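Local coordinates for protein racemase (Pseudovibrio sp. JE062, PDB 3MKC) that is a racemase-type member of the enolase superfamily, pairing a mandelate racemase-like N-terminal domain with a TIM-barrel-like C-terminal domain, at residues N315-H327 and F338-R351. Residues are numbered along the deposited sequence; the frame is centred on the assembly and turned at random.
Sequences NWKTGITSAAAIH and FEYVHPEFCDGELR
N315 grips E339 through two hydrogen bonds, a compact example of how a barrel of the enolase superfamily ties the chain ahead of a late helix to the strand that follows it. The backbone N of N315 donates to E339 OE1 over 2.8 Å, reaching that oxygen from above the carboxylate plane. Its side chain, with CG anti to the backbone N (chi1 170°), brings ND2 within 3.1 Å of E339 O, which lies close to the plane of the N315 amide. The other carboxylate oxygen, E339 OE2, is taken by T143 of strand 137-143, the parallel neighbour of strand 339-340, so one glutamate links the loop at N315 and the two neighbouring strands.

Beyond this polar pair, side chains meet mainly through carbon atoms. The W316 side chain crosses that of V341 at about a right angle, with W316 CZ3 3.6 Å from V341 CG2. Helix 319-331 lays its flank on residues 338-340: A325 CB rests 3.9 Å from F338 CE1, and I326 CD1 meets Y340 CE1. S322 faces Y340, with S322 CB 3.5 Å from Y340 CE1 and OG over one face of that ring, toward the rim.

R351, bent at chi2 (66°), brings its guanidinium against the first turn of the helix, with G319 CA and S322 CB over one face. Weak bonds from NE and NH2 to V341 O and a salt bridge from NH2 to E358 hold the group, and E358 also binds Y340 OH. Further out, T318 OG1 hydrogen-bonds to E47 of the N-terminal domain; as the N-cap of the helix, T318 OG1 also accepts from I320 N at 3.2 Å.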
loop_
_atom_site.group_PDB
_atom_site.type_symbol
_atom_site.label_atom_id
_atom_site.label_comp_id
_atom_site.label_asym_id
_atom_site.label_seq_id
_atom_site.Cartn_x
_atom_site.Cartn_y
_atom_site.Cartn_z
ATOM N N ASN A 315 -1.526 1.684 1.722
ATOM C CA ASN A 315 -0.322 1.571 2.525
ATOM C C ASN A 315 -0.621 1.787 4.002
ATOM O O ASN A 315 -0.827 2.918 4.448
ATOM C CB ASN A 315 0.726 2.576 2.036
ATOM C CG ASN A 315 1.921 2.677 2.969
ATOM O OD1 ASN A 315 2.184 1.770 3.755
ATOM N ND2 ASN A 315 2.658 3.780 2.875
ATOM N N TRP A 316 -0.661 0.686 4.745
ATOM C CA TRP A 316 -0.910 0.727 6.177
ATOM C C TRP A 316 -0.255 -0.468 6.863
ATOM O O TRP A 316 -0.931 -1.389 7.320
ATOM C CB TRP A 316 -2.414 0.742 6.469
ATOM C CG TRP A 316 -2.713 1.036 7.905
ATOM C CD1 TRP A 316 -2.844 0.130 8.923
ATOM C CD2 TRP A 316 -2.838 2.332 8.501
ATOM N NE1 TRP A 316 -3.038 0.785 10.118
ATOM C CE2 TRP A 316 -3.037 2.137 9.888
ATOM C CE3 TRP A 316 -2.796 3.640 7.998
ATOM C CZ2 TRP A 316 -3.195 3.204 10.781
ATOM C CZ3 TRP A 316 -2.953 4.705 8.889
ATOM C CH2 TRP A 316 -3.151 4.477 10.266
ATOM N N LYS A 317 1.073 -0.451 6.905
ATOM C CA LYS A 317 1.848 -1.508 7.545
ATOM C C LYS A 317 2.955 -0.848 8.358
ATOM O O LYS A 317 2.677 0.010 9.190
ATOM C CB LYS A 317 2.468 -2.450 6.512
ATOM C CG LYS A 317 1.709 -3.744 6.264
ATOM C CD LYS A 317 1.377 -4.503 7.545
ATOM C CE LYS A 317 0.953 -5.924 7.214
ATOM N NZ LYS A 317 0.236 -6.618 8.315
ATOM N N THR A 318 4.202 -1.233 8.104
ATOM C CA THR A 318 5.325 -0.659 8.844
ATOM C C THR A 318 6.203 0.223 7.974
ATOM O O THR A 318 5.827 0.585 6.859
ATOM C CB THR A 318 6.207 -1.752 9.477
ATOM O OG1 THR A 318 7.010 -2.375 8.470
ATOM C CG2 THR A 318 5.342 -2.799 10.156
ATOM N N GLY A 319 7.379 0.568 8.493
ATOM C CA GLY A 319 8.295 1.410 7.749
ATOM C C GLY A 319 8.824 0.738 6.497
ATOM O O GLY A 319 9.338 1.401 5.598
ATOM N N ILE A 320 8.706 -0.585 6.432
ATOM C CA ILE A 320 9.187 -1.316 5.268
ATOM C C ILE A 320 8.359 -0.965 4.031
ATOM O O ILE A 320 8.901 -0.688 2.961
ATOM C CB ILE A 320 9.127 -2.836 5.506
ATOM C CG1 ILE A 320 10.004 -3.205 6.711
ATOM C CG2 ILE A 320 9.605 -3.575 4.266
ATOM C CD1 ILE A 320 10.043 -4.696 7.015
ATOM N N THR A 321 7.041 -0.978 4.184
ATOM C CA THR A 321 6.161 -0.650 3.072
ATOM C C THR A 321 6.190 0.853 2.779
ATOM O O THR A 321 6.107 1.265 1.621
ATOM C CB THR A 321 4.718 -1.118 3.358
ATOM O OG1 THR A 321 4.703 -2.548 3.461
ATOM C CG2 THR A 321 3.769 -0.685 2.242
ATOM N N SER A 322 6.319 1.677 3.818
ATOM C CA SER A 322 6.377 3.122 3.599
ATOM C C SER A 322 7.577 3.468 2.719
ATOM O O SER A 322 7.509 4.383 1.898
ATOM C CB SER A 322 6.478 3.875 4.929
ATOM O OG SER A 322 5.222 3.926 5.587
ATOM N N ALA A 323 8.676 2.734 2.886
ATOM C CA ALA A 323 9.866 2.977 2.086
ATOM C C ALA A 323 9.594 2.595 0.632
ATOM O O ALA A 323 9.936 3.339 -0.296
ATOM C CB ALA A 323 11.040 2.166 2.627
ATOM N N ALA A 324 8.982 1.432 0.437
ATOM C CA ALA A 324 8.670 0.968 -0.907
ATOM C C ALA A 324 7.739 1.967 -1.584
ATOM O O ALA A 324 7.875 2.233 -2.779
ATOM C CB ALA A 324 8.010 -0.415 -0.860
ATOM N N ALA A 325 6.817 2.526 -0.806
ATOM C CA ALA A 325 5.839 3.490 -1.315
ATOM C C ALA A 325 6.500 4.743 -1.887
ATOM O O ALA A 325 6.062 5.279 -2.904
ATOM C CB ALA A 325 4.848 3.875 -0.208
ATOM N N ILE A 326 7.551 5.222 -1.232
ATOM C CA ILE A 326 8.232 6.406 -1.740
ATOM C C ILE A 326 8.949 6.065 -3.045
ATOM O O ILE A 326 8.925 6.837 -4.004
ATOM C CB ILE A 326 9.257 6.946 -0.713
ATOM C CG1 ILE A 326 8.514 7.514 0.496
ATOM C CG2 ILE A 326 10.130 8.023 -1.358
ATOM C CD1 ILE A 326 9.423 7.957 1.633
ATOM N N HIS A 327 9.590 4.901 -3.088
ATOM C CA HIS A 327 10.300 4.501 -4.292
ATOM C C HIS A 327 9.291 4.292 -5.405
ATOM O O HIS A 327 9.550 4.624 -6.562
ATOM C CB HIS A 327 11.108 3.231 -4.028
ATOM C CG HIS A 327 12.361 3.475 -3.248
ATOM N ND1 HIS A 327 13.592 3.621 -3.847
ATOM C CD2 HIS A 327 12.571 3.621 -1.917
ATOM C CE1 HIS A 327 14.507 3.847 -2.920
ATOM N NE2 HIS A 327 13.912 3.851 -1.740
ATOM N N PHE A 338 0.025 9.655 -3.008
ATOM C CA PHE A 338 0.086 8.226 -2.718
ATOM C C PHE A 338 -0.126 8.102 -1.209
ATOM O O PHE A 338 0.214 9.027 -0.462
ATOM C CB PHE A 338 1.430 7.630 -3.156
ATOM C CG PHE A 338 2.614 8.124 -2.375
ATOM C CD1 PHE A 338 3.274 7.281 -1.488
ATOM C CD2 PHE A 338 3.078 9.423 -2.537
ATOM C CE1 PHE A 338 4.382 7.722 -0.770
ATOM C CE2 PHE A 338 4.190 9.878 -1.821
ATOM C CZ PHE A 338 4.840 9.024 -0.938
ATOM N N GLU A 339 -0.704 6.993 -0.752
ATOM C CA GLU A 339 -0.968 6.855 0.676
ATOM C C GLU A 339 0.280 6.635 1.504
ATOM O O GLU A 339 1.132 5.812 1.169
ATOM C CB GLU A 339 -1.964 5.729 0.967
ATOM C CG GLU A 339 -2.231 5.547 2.464
ATOM C CD GLU A 339 -3.391 4.616 2.767
ATOM O OE1 GLU A 339 -3.526 3.583 2.081
ATOM O OE2 GLU A 339 -4.162 4.911 3.706
ATOM N N TYR A 340 0.365 7.382 2.598
ATOM C CA TYR A 340 1.495 7.287 3.497
ATOM C C TYR A 340 1.011 7.501 4.926
ATOM O O TYR A 340 0.145 8.336 5.181
ATOM C CB TYR A 340 2.523 8.356 3.147
ATOM C CG TYR A 340 3.888 8.118 3.745
ATOM C CD1 TYR A 340 4.828 7.325 3.090
ATOM C CD2 TYR A 340 4.245 8.697 4.961
ATOM C CE1 TYR A 340 6.095 7.117 3.629
ATOM C CE2 TYR A 340 5.509 8.496 5.513
ATOM C CZ TYR A 340 6.426 7.707 4.841
ATOM O OH TYR A 340 7.668 7.505 5.379
ATOM N N VAL A 341 1.553 6.724 5.851
ATOM C CA VAL A 341 1.204 6.862 7.253
ATOM C C VAL A 341 2.461 7.435 7.891
ATOM O O VAL A 341 3.537 6.840 7.820
ATOM C CB VAL A 341 0.832 5.498 7.885
ATOM C CG1 VAL A 341 1.987 4.520 7.752
ATOM C CG2 VAL A 341 0.452 5.689 9.351
ATOM N N HIS A 342 2.331 8.617 8.476
ATOM C CA HIS A 342 3.466 9.284 9.090
ATOM C C HIS A 342 3.451 9.103 10.605
ATOM O O HIS A 342 2.389 9.089 11.223
ATOM C CB HIS A 342 3.438 10.770 8.726
ATOM C CG HIS A 342 4.692 11.501 9.076
ATOM N ND1 HIS A 342 5.007 11.868 10.368
ATOM C CD2 HIS A 342 5.735 11.898 8.308
ATOM C CE1 HIS A 342 6.189 12.457 10.379
ATOM N NE2 HIS A 342 6.652 12.488 9.142
ATOM N N PRO A 343 4.640 8.955 11.218
ATOM C CA PRO A 343 4.807 8.767 12.664
ATOM C C PRO A 343 4.217 9.869 13.543
ATOM O O PRO A 343 3.714 9.595 14.630
ATOM C CB PRO A 343 6.320 8.660 12.821
ATOM C CG PRO A 343 6.744 8.042 11.537
ATOM C CD PRO A 343 5.936 8.824 10.531
ATOM N N GLU A 344 4.282 11.112 13.083
ATOM C CA GLU A 344 3.741 12.224 13.862
ATOM C C GLU A 344 2.256 12.437 13.582
ATOM O O GLU A 344 1.638 13.359 14.122
ATOM C CB GLU A 344 4.512 13.514 13.556
ATOM C CG GLU A 344 5.966 13.489 14.011
ATOM C CD GLU A 344 6.707 14.778 13.699
ATOM O OE1 GLU A 344 6.284 15.849 14.186
ATOM O OE2 GLU A 344 7.716 14.718 12.968
ATOM N N PHE A 345 1.690 11.578 12.738
ATOM C CA PHE A 345 0.277 11.675 12.375
ATOM C C PHE A 345 -0.435 10.338 12.517
ATOM O O PHE A 345 -1.358 10.034 11.759
ATOM C CB PHE A 345 0.141 12.173 10.935
ATOM C CG PHE A 345 0.464 13.627 10.767
ATOM C CD1 PHE A 345 -0.510 14.595 10.965
ATOM C CD2 PHE A 345 1.752 14.030 10.435
ATOM C CE1 PHE A 345 -0.207 15.950 10.833
ATOM C CE2 PHE A 345 2.063 15.374 10.302
ATOM C CZ PHE A 345 1.082 16.337 10.500
ATOM N N CYS A 346 -0.002 9.536 13.481
ATOM C CA CYS A 346 -0.616 8.237 13.701
ATOM C C CYS A 346 -0.044 7.568 14.937
ATOM O O CYS A 346 0.982 7.985 15.471
ATOM C CB CYS A 346 -0.365 7.322 12.503
ATOM S SG CYS A 346 1.275 6.554 12.525
ATOM N N ASP A 347 -0.725 6.525 15.388
ATOM C CA ASP A 347 -0.271 5.761 16.534
ATOM C C ASP A 347 0.019 4.361 16.023
ATOM O O ASP A 347 -0.754 3.805 15.240
ATOM C CB ASP A 347 -1.346 5.715 17.622
ATOM C CG ASP A 347 -1.604 7.076 18.239
ATOM O OD1 ASP A 347 -0.618 7.782 18.536
ATOM O OD2 ASP A 347 -2.785 7.433 18.432
ATOM N N GLY A 348 1.139 3.801 16.453
ATOM C CA GLY A 348 1.513 2.471 16.017
ATOM C C GLY A 348 2.985 2.238 16.271
ATOM O O GLY A 348 3.833 2.641 15.473
ATOM N N GLU A 349 3.284 1.592 17.391
ATOM C CA GLU A 349 4.659 1.297 17.776
ATOM C C GLU A 349 5.413 0.577 16.662
ATOM O O GLU A 349 6.553 0.909 16.352
ATOM C CB GLU A 349 4.681 0.421 19.034
ATOM C CG GLU A 349 4.213 1.089 20.331
ATOM C CD GLU A 349 2.722 1.379 20.364
ATOM O OE1 GLU A 349 1.941 0.582 19.806
ATOM O OE2 GLU A 349 2.328 2.401 20.969
ATOM N N LEU A 350 4.765 -0.417 16.065
ATOM C CA LEU A 350 5.378 -1.199 14.999
ATOM C C LEU A 350 5.777 -0.313 13.819
ATOM O O LEU A 350 6.901 -0.394 13.316
ATOM C CB LEU A 350 4.400 -2.281 14.540
ATOM C CG LEU A 350 5.017 -3.611 14.130
ATOM C CD1 LEU A 350 5.891 -4.149 15.258
ATOM C CD2 LEU A 350 3.904 -4.590 13.805
ATOM N N ARG A 351 4.850 0.529 13.380
ATOM C CA ARG A 351 5.107 1.437 12.269
ATOM C C ARG A 351 6.232 2.407 12.620
ATOM O O ARG A 351 7.012 2.814 11.759
ATOM C CB ARG A 351 3.844 2.236 11.941
ATOM C CG ARG A 351 4.091 3.412 11.001
ATOM C CD ARG A 351 4.509 2.931 9.624
ATOM N NE ARG A 351 4.854 4.038 8.736
ATOM C CZ ARG A 351 6.013 4.688 8.759
ATOM N NH1 ARG A 351 6.955 4.344 9.628
ATOM N NH2 ARG A 351 6.230 5.685 7.914
#